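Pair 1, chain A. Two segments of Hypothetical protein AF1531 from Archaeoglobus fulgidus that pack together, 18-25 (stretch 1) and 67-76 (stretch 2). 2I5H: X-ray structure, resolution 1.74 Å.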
# COMPACT_ATOMS: atom_id res chain seq x y z
N GLU A 18 -10.24 -6.45 4.74
CA GLU A 18 -9.19 -7.08 3.90
C GLU A 18 -9.33 -8.60 3.86
O GLU A 18 -9.59 -9.23 4.88
CB GLU A 18 -7.80 -6.73 4.45
CG GLU A 18 -7.50 -5.24 4.48
CD GLU A 18 -7.14 -4.69 3.11
OE1 GLU A 18 -7.36 -5.39 2.10
OE2 GLU A 18 -6.64 -3.55 3.06
N ASP A 19 -9.16 -9.18 2.67
CA ASP A 19 -9.23 -10.62 2.50
C ASP A 19 -7.81 -11.17 2.29
O ASP A 19 -7.51 -12.30 2.65
CB ASP A 19 -10.11 -10.98 1.30
CG ASP A 19 -11.27 -11.87 1.68
OD1 ASP A 19 -11.96 -11.55 2.68
OD2 ASP A 19 -11.51 -12.88 0.99
N TYR A 20 -6.96 -10.34 1.70
CA TYR A 20 -5.57 -10.72 1.45
C TYR A 20 -4.61 -9.59 1.81
O TYR A 20 -4.97 -8.42 1.72
CB TYR A 20 -5.38 -11.07 -0.03
CG TYR A 20 -6.04 -12.35 -0.45
CD1 TYR A 20 -5.40 -13.58 -0.28
CD2 TYR A 20 -7.31 -12.35 -1.03
CE1 TYR A 20 -6.01 -14.77 -0.68
CE2 TYR A 20 -7.92 -13.53 -1.43
CZ TYR A 20 -7.27 -14.74 -1.25
OH TYR A 20 -7.87 -15.91 -1.66
N ALA A 21 -3.40 -9.95 2.23
CA ALA A 21 -2.39 -8.96 2.59
C ALA A 21 -1.02 -9.45 2.13
O ALA A 21 -0.83 -10.64 1.85
CB ALA A 21 -2.37 -8.72 4.10
N TYR A 22 -0.07 -8.53 2.06
CA TYR A 22 1.29 -8.86 1.64
C TYR A 22 2.25 -8.70 2.82
O TYR A 22 2.17 -7.75 3.59
CB TYR A 22 1.70 -7.96 0.47
CG TYR A 22 1.10 -8.38 -0.86
CD1 TYR A 22 1.85 -9.10 -1.79
CD2 TYR A 22 -0.21 -8.05 -1.19
CE1 TYR A 22 1.32 -9.49 -3.02
CE2 TYR A 22 -0.76 -8.43 -2.42
CZ TYR A 22 0.01 -9.15 -3.33
OH TYR A 22 -0.52 -9.51 -4.54
N VAL A 23 3.17 -9.66 2.95
CA VAL A 23 4.13 -9.66 4.04
C VAL A 23 5.20 -8.58 3.92
O VAL A 23 5.85 -8.44 2.89
CB VAL A 23 4.83 -11.04 4.15
CG1 VAL A 23 5.88 -11.01 5.24
CG2 VAL A 23 3.80 -12.12 4.42
N LEU A 24 5.36 -7.82 5.00
CA LEU A 24 6.35 -6.75 5.07
C LEU A 24 7.56 -7.20 5.86
O LEU A 24 8.69 -6.80 5.57
CB LEU A 24 5.75 -5.52 5.75
CG LEU A 24 4.52 -4.86 5.14
CD1 LEU A 24 3.99 -3.79 6.09
CD2 LEU A 24 4.88 -4.24 3.79
N ASP A 25 7.32 -8.03 6.87
CA ASP A 25 8.38 -8.51 7.75
C ASP A 25 7.89 -9.71 8.54
O ASP A 25 6.76 -9.72 9.03
CB ASP A 25 8.77 -7.36 8.70
CG ASP A 25 9.97 -7.68 9.57
OD1 ASP A 25 10.89 -8.38 9.10
OD2 ASP A 25 9.99 -7.22 10.73
N LEU A 67 7.74 -15.14 3.40
CA LEU A 67 8.75 -14.30 2.78
C LEU A 67 8.18 -12.92 2.51
O LEU A 67 6.98 -12.77 2.32
CB LEU A 67 9.17 -14.91 1.44
CG LEU A 67 9.66 -16.36 1.50
CD1 LEU A 67 9.72 -16.96 0.10
CD2 LEU A 67 11.02 -16.39 2.18
N VAL A 68 9.04 -11.91 2.50
CA VAL A 68 8.60 -10.55 2.19
C VAL A 68 7.98 -10.64 0.79
O VAL A 68 8.50 -11.35 -0.08
CB VAL A 68 9.79 -9.57 2.16
CG1 VAL A 68 9.33 -8.20 1.67
CG2 VAL A 68 10.40 -9.45 3.55
N MET A 69 6.86 -9.94 0.58
CA MET A 69 6.14 -9.93 -0.70
C MET A 69 5.15 -11.09 -0.87
O MET A 69 4.40 -11.13 -1.85
CB MET A 69 7.12 -9.91 -1.89
CG MET A 69 7.95 -8.64 -2.00
SD MET A 69 7.17 -7.28 -2.93
CE MET A 69 7.82 -7.60 -4.57
N ASP A 70 5.15 -12.03 0.06
CA ASP A 70 4.20 -13.14 -0.01
C ASP A 70 2.79 -12.59 0.18
O ASP A 70 2.57 -11.67 0.98
CB ASP A 70 4.46 -14.18 1.09
CG ASP A 70 5.41 -15.27 0.67
OD1 ASP A 70 5.93 -15.23 -0.47
OD2 ASP A 70 5.65 -16.18 1.49
N ARG A 71 1.84 -13.17 -0.53
CA ARG A 71 0.44 -12.78 -0.42
C ARG A 71 -0.21 -13.82 0.48
O ARG A 71 -0.16 -15.02 0.20
CB ARG A 71 -0.22 -12.77 -1.80
CG ARG A 71 -1.68 -12.38 -1.80
CD ARG A 71 -2.24 -12.32 -3.21
NE ARG A 71 -3.60 -11.81 -3.25
CZ ARG A 71 -4.66 -12.53 -3.62
NH1 ARG A 71 -4.53 -13.80 -3.97
NH2 ARG A 71 -5.86 -11.97 -3.64
N VAL A 72 -0.81 -13.37 1.58
CA VAL A 72 -1.44 -14.30 2.50
C VAL A 72 -2.92 -14.02 2.70
O VAL A 72 -3.37 -12.87 2.65
CB VAL A 72 -0.75 -14.27 3.89
CG1 VAL A 72 0.69 -14.76 3.75
CG2 VAL A 72 -0.79 -12.85 4.47
N TYR A 73 -3.67 -15.09 2.92
CA TYR A 73 -5.10 -14.97 3.12
C TYR A 73 -5.36 -14.65 4.58
O TYR A 73 -4.86 -15.34 5.48
CB TYR A 73 -5.79 -16.27 2.72
CG TYR A 73 -7.28 -16.25 2.93
CD1 TYR A 73 -8.11 -15.49 2.10
CD2 TYR A 73 -7.87 -16.97 3.96
CE1 TYR A 73 -9.48 -15.45 2.30
CE2 TYR A 73 -9.24 -16.95 4.17
CZ TYR A 73 -10.04 -16.18 3.34
OH TYR A 73 -11.40 -16.15 3.55
N ILE A 74 -6.13 -13.60 4.83
CA ILE A 74 -6.48 -13.20 6.19
C ILE A 74 -7.99 -13.12 6.37
O ILE A 74 -8.47 -12.47 7.30
CB ILE A 74 -5.84 -11.84 6.55
CG1 ILE A 74 -6.24 -10.78 5.52
CG2 ILE A 74 -4.32 -11.98 6.57
CD1 ILE A 74 -5.86 -9.35 5.93
N GLY A 75 -8.72 -13.78 5.48
CA GLY A 75 -10.18 -13.78 5.55
C GLY A 75 -10.77 -14.73 6.58
O GLY A 75 -10.04 -15.33 7.37
N LYS A 76 -12.09 -14.89 6.56
CA LYS A 76 -12.80 -15.74 7.51
C LYS A 76 -12.68 -17.25 7.32
O LYS A 76 -12.90 -18.02 8.26
CB LYS A 76 -14.28 -15.36 7.54
CG LYS A 76 -14.53 -13.88 7.80
CD LYS A 76 -14.00 -13.45 9.15
CE LYS A 76 -14.08 -11.94 9.31
NZ LYS A 76 -15.47 -11.43 9.16
O HOH W 1 -13.43 -13.37 4.63

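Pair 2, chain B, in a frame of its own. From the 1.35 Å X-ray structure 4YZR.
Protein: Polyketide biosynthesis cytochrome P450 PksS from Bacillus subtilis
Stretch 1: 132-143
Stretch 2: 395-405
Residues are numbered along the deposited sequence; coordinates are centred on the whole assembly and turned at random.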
# COMPACT_ATOMS: atom_id res chain seq x y z
N GLU B 132 -1.52 -8.78 24.63
CA GLU B 132 -0.13 -9.12 24.75
C GLU B 132 0.68 -7.93 25.04
O GLU B 132 1.57 -7.96 25.90
CB GLU B 132 0.42 -9.88 23.53
CG GLU B 132 -0.27 -11.18 23.30
CD GLU B 132 -0.17 -12.15 24.52
OE1 GLU B 132 0.95 -12.25 25.08
OE2 GLU B 132 -1.22 -12.74 24.92
N MET B 133 0.43 -6.81 24.43
CA MET B 133 1.21 -5.62 24.67
C MET B 133 0.99 -5.10 26.08
O MET B 133 1.98 -4.54 26.67
CB MET B 133 0.73 -4.49 23.70
CG MET B 133 1.21 -4.75 22.29
SD MET B 133 0.31 -3.73 21.07
CE MET B 133 0.82 -2.21 21.45
N GLU B 134 -0.16 -5.28 26.64
CA GLU B 134 -0.47 -4.77 27.99
C GLU B 134 0.33 -5.48 29.10
O GLU B 134 0.40 -4.94 30.25
CB GLU B 134 -1.98 -4.70 28.21
CG GLU B 134 -2.44 -3.98 29.48
CD GLU B 134 -3.92 -3.68 29.41
OE1 GLU B 134 -4.63 -4.53 28.79
OE2 GLU B 134 -4.33 -2.60 29.95
N LYS B 135 1.00 -6.55 28.79
CA LYS B 135 1.87 -7.26 29.77
C LYS B 135 3.09 -6.43 30.08
O LYS B 135 3.73 -6.65 31.11
CB LYS B 135 2.27 -8.58 29.23
CG LYS B 135 1.09 -9.52 29.07
CD LYS B 135 1.49 -10.92 28.62
CE LYS B 135 0.31 -11.86 28.52
NZ LYS B 135 0.74 -13.14 27.87
N GLU B 136 3.45 -5.44 29.27
CA GLU B 136 4.63 -4.60 29.46
C GLU B 136 4.29 -3.12 29.39
O GLU B 136 3.18 -2.75 28.99
CB GLU B 136 5.73 -4.94 28.52
CG GLU B 136 6.09 -6.40 28.47
CD GLU B 136 6.68 -6.93 29.78
OE1 GLU B 136 7.03 -6.17 30.76
OE2 GLU B 136 6.75 -8.20 29.85
N ASN B 137 5.19 -2.22 29.76
CA ASN B 137 4.95 -0.81 29.69
C ASN B 137 5.62 -0.09 28.51
O ASN B 137 5.63 1.13 28.47
CB ASN B 137 5.38 -0.12 31.00
CG ASN B 137 6.85 -0.17 31.21
OD1 ASN B 137 7.68 -0.61 30.49
ND2 ASN B 137 7.22 0.35 32.44
N LYS B 138 6.13 -0.92 27.59
CA LYS B 138 6.78 -0.41 26.37
C LYS B 138 6.53 -1.43 25.31
O LYS B 138 6.30 -2.61 25.58
CB LYS B 138 8.31 -0.23 26.55
CG LYS B 138 8.82 0.78 27.51
CD LYS B 138 10.35 0.77 27.61
CE LYS B 138 10.90 -0.25 28.52
NZ LYS B 138 10.39 0.09 29.91
N ALA B 139 6.66 -0.99 24.04
CA ALA B 139 6.50 -1.92 22.88
C ALA B 139 7.19 -1.29 21.67
O ALA B 139 7.40 -0.12 21.57
CB ALA B 139 5.02 -2.11 22.55
N ASP B 140 7.53 -2.18 20.76
CA ASP B 140 7.78 -1.81 19.35
C ASP B 140 6.47 -1.98 18.61
O ASP B 140 6.02 -3.14 18.43
CB ASP B 140 8.89 -2.67 18.78
CG ASP B 140 9.02 -2.53 17.25
OD1 ASP B 140 8.43 -1.61 16.65
OD2 ASP B 140 9.75 -3.36 16.65
N ILE B 141 5.86 -0.87 18.27
CA ILE B 141 4.55 -0.94 17.57
C ILE B 141 4.63 -1.72 16.28
O ILE B 141 3.65 -2.40 15.95
CB ILE B 141 4.04 0.47 17.28
CG1 ILE B 141 3.57 1.12 18.60
CG2 ILE B 141 2.87 0.48 16.27
CD1 ILE B 141 2.31 0.55 19.20
N MET B 142 5.74 -1.73 15.59
CA MET B 142 5.75 -2.54 14.37
C MET B 142 5.64 -3.99 14.67
O MET B 142 4.74 -4.68 14.16
CB MET B 142 6.98 -2.19 13.58
CG MET B 142 7.07 -0.70 13.23
SD MET B 142 5.62 -0.00 12.43
CE MET B 142 5.52 -0.94 10.92
N LYS B 143 6.52 -4.55 15.53
CA LYS B 143 6.47 -5.94 15.82
C LYS B 143 5.22 -6.43 16.49
O LYS B 143 4.74 -7.58 16.28
CB LYS B 143 7.75 -6.29 16.62
CG LYS B 143 7.96 -7.76 16.88
CD LYS B 143 9.28 -7.97 17.68
CE LYS B 143 9.41 -7.29 19.05
NZ LYS B 143 8.14 -7.17 19.84
N GLY B 395 7.92 3.08 4.98
CA GLY B 395 7.57 2.25 6.13
C GLY B 395 8.67 2.17 7.18
O GLY B 395 9.84 2.15 6.85
N LEU B 396 8.23 2.05 8.41
CA LEU B 396 9.16 1.97 9.56
C LEU B 396 9.73 0.62 9.72
O LEU B 396 9.08 -0.37 9.54
CB LEU B 396 8.38 2.37 10.81
CG LEU B 396 8.00 3.80 10.91
CD1 LEU B 396 6.80 4.03 11.82
CD2 LEU B 396 9.14 4.73 11.24
N GLU B 397 10.99 0.59 10.16
CA GLU B 397 11.56 -0.68 10.61
C GLU B 397 11.11 -1.07 12.02
O GLU B 397 10.88 -2.22 12.26
CB GLU B 397 13.10 -0.49 10.56
CG GLU B 397 14.06 -1.60 10.87
CD GLU B 397 15.51 -1.06 10.67
OE1 GLU B 397 16.22 -0.69 11.65
OE2 GLU B 397 15.94 -0.89 9.49
N SER B 398 11.00 -0.06 12.85
CA SER B 398 10.57 -0.23 14.25
C SER B 398 10.00 1.05 14.70
O SER B 398 10.20 2.15 14.16
CB SER B 398 11.76 -0.66 15.13
OG SER B 398 12.72 0.32 15.09
N LEU B 399 9.23 0.98 15.80
CA LEU B 399 8.54 2.12 16.36
C LEU B 399 8.42 1.96 17.89
O LEU B 399 7.38 1.53 18.38
CB LEU B 399 7.17 2.38 15.75
CG LEU B 399 6.39 3.60 16.23
CD1 LEU B 399 7.18 4.83 16.13
CD2 LEU B 399 5.08 3.81 15.44
N PRO B 400 9.55 2.31 18.60
CA PRO B 400 9.49 2.18 20.06
C PRO B 400 8.59 3.15 20.71
O PRO B 400 8.70 4.33 20.43
CB PRO B 400 10.97 2.37 20.44
CG PRO B 400 11.82 2.36 19.23
CD PRO B 400 10.86 2.71 18.11
N VAL B 401 7.71 2.73 21.63
CA VAL B 401 6.84 3.55 22.36
C VAL B 401 6.86 3.13 23.85
O VAL B 401 7.21 2.03 24.19
CB VAL B 401 5.34 3.47 21.86
CG1 VAL B 401 5.27 3.91 20.38
CG2 VAL B 401 4.75 2.13 21.97
N SER B 402 6.45 4.13 24.65
CA SER B 402 6.10 3.87 26.07
C SER B 402 4.62 3.73 26.11
O SER B 402 3.89 4.54 25.51
CB SER B 402 6.58 5.06 26.87
OG SER B 402 6.04 4.94 28.17
N LEU B 403 4.11 2.70 26.75
CA LEU B 403 2.69 2.46 26.86
C LEU B 403 2.07 3.00 28.13
O LEU B 403 0.89 3.30 28.11
CB LEU B 403 2.39 0.97 26.75
CG LEU B 403 2.80 0.23 25.49
CD1 LEU B 403 2.63 -1.25 25.60
CD2 LEU B 403 2.06 0.74 24.23
N SER B 404 2.79 2.91 29.23
CA SER B 404 2.34 3.22 30.63
C SER B 404 3.59 3.41 31.48
O SER B 404 4.67 3.24 31.06
CB SER B 404 1.47 2.05 31.11
OG SER B 404 2.23 0.88 31.36
N LYS B 405 3.50 3.82 32.78
CA LYS B 405 4.70 3.96 33.66
C LYS B 405 5.60 2.68 33.98
O LYS B 405 5.14 1.49 34.13
CB LYS B 405 4.24 4.54 35.02
CG LYS B 405 3.70 5.96 34.93
CD LYS B 405 3.03 6.30 36.30
CE LYS B 405 2.73 7.76 36.40
NZ LYS B 405 2.11 8.27 35.13
O HOH W 2 1.00 -1.24 29.96
O HOH W 3 7.47 2.85 29.52
O HOH W 4 10.22 -3.99 14.14

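What backbone arrangement do the two pairs share? In each, two short antiparallel strands form a three-bridge ladder, and 14 central residues superpose with an RMSD of 1.0 Å. At the centre, Ala A21 faces Val A72 in pair 1 and Ala B139 faces Val B401 in pair 2, each a hydrogen-bonded pair. The bonds run both ways: Ala A21 N to Val A72 O is 3.0 Å and Val A72 N to Ala A21 O 2.7 Å, against 3.1 Å from Ala B139 N to Val B401 O and 2.9 Å from Val B401 N to Ala B139 O. The next rung also recurs, with Ile A74 N donating to Asp A19 O at 2.9 Å and Leu B403 N to Asn B137 O at 2.8 Å. At the other end, Val A23 N reaches Asp A70 O at 2.9 Å, just as Ile B141 N reaches Leu B399 O at 2.8 Å.

Which side chains fill the same space? Those on the face of the central alanine agree best. Ala A21 matches Ala B139, Val A72 matches Val B401 and Ile A74 matches Leu B403, with side-chain centres no more than 0.4 Å apart. The small alanine leaves room for its larger neighbours: Ala A21 CB lies 4.0 Å from Ile A74 CD1, and Ala B139 CB lies 4.0 Å from Leu B403 CD1. An isoleucine and a leucine thus deliver a terminal methyl to the same alanine. Val A23 and Ile B141 extend this apolar patch, Val A23 CG2 sitting 4.1 Å from Val A72 CG1 and Ile B141 CG1 3.7 Å from Val B401 CG2.

How is the other face covered? Pair 1 builds an aromatic and cationic layer. The guanidinium of Arg A71 lies flat on one face of the Tyr A20 ring, with Arg A71 CZ 3.6 Å from the ring centroid, while Tyr A73 turns its edge toward the opposite face. The stem of the arginine is used too: its CB packs over the face of the Tyr A22 ring. Pair 2 places Lys B138, Asp B140, Pro B400 and Ser B402 at the matching positions, and no such stack forms. Lys B138 NZ instead donates to Asn B137 OD1 at 2.9 Å, a neighbour on its own stretch.

How do the ends of the ladder differ? In pair 1, Val A23 O accepts from Met A69 N at 2.9 Å, joining the strand to the type II turn from Leu A67 to Asp A70. Pair 2 enters a helix here, and a side chain makes the link: Asp B140 OD1 accepts from Leu B399 N at 2.8 Å and also caps the helix by accepting from Met B142 N at 2.9 Å. At the opposite end, Asn B137 ND2 donates to Lys B405 O at 2.9 Å. Its match, Asp A19, reaches across through a water, which donates to Asp A19 OD1 at 3.0 Å and accepts from Lys A76 N at 2.8 Å.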